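Local coordinates for protein SAM-dependent methyltransferase (PDB 3KR9) that probably transfers a methyl group from S-adenosylmethionine to N1 of adenine 22 in tRNA, at residues V47-G50 and P51-S54. Sequence-based numbering, arbitrary orientation.
Sequences VVEG and PYQS
Pro51 fills the third position of the helix that starts at Glu49, and its ring leans against the side chain of Val48, the N-cap residue. Val48 CG2 comes to 3.4 Å from Pro51 CD, closer than two carbons usually pack, while Val48 CG1 lies 3.9 Å from Pro51 CG, the two side chains meeting at a slant. The ring costs the helix no bond here: a proline nitrogen carries no hydrogen, but the residue four back, Val47, precedes the N-cap, so no i+4 to i bond of the helix is lost. The main chain of Tyr52 makes the first helical bond, its N 2.9 Å from Val48 O, with an N-H...O angle of 162°. CG of Tyr52 is anti to the backbone N (chi1 174°), which carries the ring away from the first turn toward the sheet, where it touches Glu46, Val70 and Leu72. Glu49 OE1 comes obliquely to the Tyr52 ring, 4.2 Å from CD2, a loose approach. One step on, Gln53 N donates to Glu49 O at 2.9 Å. The side chains of these two residues run alongside each other on the exposed side, carboxylate and amide planes turned 61° apart; Glu49 OE2 and Gln53 NE2 remain 3.9 Å apart, a loose polar approach. Ser54 N continues the pattern, bonding Gly50 O at 3.0 Å, and its hydroxyl is hydrogen-bonded to His26 ND1 and weakly to Asn58 OD1. Proline in the first turn, soon after the N-cap, is characteristic of a helix N-terminus; this one opens helix 49-61, the crossover between parallel strands 39-46 and 68-72 in a beta-alpha-beta unit of the class I Rossmann-like methyltransferase fold.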
ATOM      1  N   VAL A  47      -3.171  -3.714  16.378  1.00 17.74           N
ATOM      2  CA  VAL A  47      -2.498  -3.052  17.506  1.00 20.05           C
ATOM      3  C   VAL A  47      -3.488  -2.592  18.594  1.00 20.70           C
ATOM      4  O   VAL A  47      -3.085  -2.427  19.756  1.00 20.69           O
ATOM      5  CB  VAL A  47      -1.599  -1.887  17.073  1.00 19.45           C
ATOM      6  CG1 VAL A  47      -2.437  -0.798  16.433  1.00 20.65           C
ATOM      7  CG2 VAL A  47      -0.794  -1.311  18.347  1.00 19.38           C
ATOM      8  N   VAL A  48      -4.754  -2.373  18.234  1.00 20.39           N
ATOM      9  CA  VAL A  48      -5.770  -1.951  19.219  1.00 22.15           C
ATOM     10  C   VAL A  48      -6.768  -3.064  19.556  1.00 22.13           C
ATOM     11  O   VAL A  48      -7.065  -3.964  18.708  1.00 20.03           O
ATOM     12  CB  VAL A  48      -6.492  -0.591  18.834  1.00 22.48           C
ATOM     13  CG1 VAL A  48      -6.409  -0.306  17.362  1.00 26.71           C
ATOM     14  CG2 VAL A  48      -7.949  -0.566  19.303  1.00 25.12           C
ATOM     15  N   GLU A  49      -7.279  -2.991  20.785  1.00 22.34           N
ATOM     16  CA  GLU A  49      -8.106  -4.031  21.418  1.00 22.85           C
ATOM     17  C   GLU A  49      -9.423  -4.306  20.673  1.00 23.26           C
ATOM     18  O   GLU A  49      -9.801  -5.458  20.474  1.00 22.91           O
ATOM     19  CB  GLU A  49      -8.448  -3.598  22.857  1.00 25.06           C
ATOM     20  CG  GLU A  49      -9.471  -4.501  23.579  1.00 25.06           C
ATOM     21  CD  GLU A  49      -8.837  -5.764  24.018  1.00 30.65           C
ATOM     22  OE1 GLU A  49      -7.691  -6.050  23.580  1.00 32.66           O
ATOM     23  OE2 GLU A  49      -9.487  -6.511  24.767  1.00 35.26           O
ATOM     24  N   GLY A  50     -10.134  -3.251  20.307  1.00 21.85           N
ATOM     25  CA  GLY A  50     -11.352  -3.390  19.498  1.00 23.21           C
ATOM     26  C   GLY A  50     -11.163  -4.201  18.193  1.00 22.51           C
ATOM     27  O   GLY A  50     -11.704  -5.277  18.049  1.00 24.27           O
ATOM     28  N   PRO A  51     -10.396  -3.671  17.235  1.00 23.06           N
ATOM     29  CA  PRO A  51     -10.062  -4.414  15.993  1.00 22.57           C
ATOM     30  C   PRO A  51      -9.474  -5.807  16.304  1.00 21.31           C
ATOM     31  O   PRO A  51      -9.821  -6.786  15.657  1.00 20.92           O
ATOM     32  CB  PRO A  51      -9.010  -3.510  15.347  1.00 22.40           C
ATOM     33  CG  PRO A  51      -9.477  -2.112  15.692  1.00 22.75           C
ATOM     34  CD  PRO A  51     -10.042  -2.236  17.131  1.00 22.08           C
ATOM     35  N   TYR A  52      -8.546  -5.915  17.248  1.00 20.23           N
ATOM     36  CA  TYR A  52      -8.150  -7.266  17.697  1.00 19.28           C
ATOM     37  C   TYR A  52      -9.330  -8.208  18.013  1.00 19.75           C
ATOM     38  O   TYR A  52      -9.344  -9.333  17.568  1.00 17.09           O
ATOM     39  CB  TYR A  52      -7.348  -7.221  18.954  1.00 20.43           C
ATOM     40  CG  TYR A  52      -7.036  -8.601  19.524  1.00 21.69           C
ATOM     41  CD1 TYR A  52      -6.096  -9.397  18.928  1.00 18.84           C
ATOM     42  CD2 TYR A  52      -7.643  -9.073  20.713  1.00 23.59           C
ATOM     43  CE1 TYR A  52      -5.743 -10.640  19.461  1.00 22.48           C
ATOM     44  CE2 TYR A  52      -7.314 -10.373  21.243  1.00 21.21           C
ATOM     45  CZ  TYR A  52      -6.362 -11.132  20.599  1.00 21.96           C
ATOM     46  OH  TYR A  52      -5.984 -12.403  21.016  1.00 23.59           O
ATOM     47  N   GLN A  53     -10.247  -7.796  18.899  1.00 19.32           N
ATOM     48  CA  GLN A  53     -11.354  -8.687  19.269  1.00 19.21           C
ATOM     49  C   GLN A  53     -12.269  -9.002  18.067  1.00 18.59           C
ATOM     50  O   GLN A  53     -12.768 -10.124  17.946  1.00 17.58           O
ATOM     51  CB  GLN A  53     -12.212  -8.063  20.381  1.00 18.64           C
ATOM     52  CG  GLN A  53     -11.530  -8.141  21.753  1.00 24.70           C
ATOM     53  CD  GLN A  53     -11.389  -9.585  22.232  1.00 29.83           C
ATOM     54  OE1 GLN A  53     -12.190 -10.445  21.889  1.00 33.64           O
ATOM     55  NE2 GLN A  53     -10.387  -9.840  23.047  1.00 34.42           N
ATOM     56  N   SER A  54     -12.518  -8.009  17.203  1.00 17.40           N
ATOM     57  CA  SER A  54     -13.358  -8.271  16.025  1.00 18.88           C
ATOM     58  C   SER A  54     -12.677  -9.313  15.106  1.00 19.15           C
ATOM     59  O   SER A  54     -13.334 -10.252  14.610  1.00 17.88           O
ATOM     60  CB  SER A  54     -13.667  -6.976  15.254  1.00 19.42           C
ATOM     61  OG  SER A  54     -14.217  -7.247  13.939  1.00 20.34           O
TER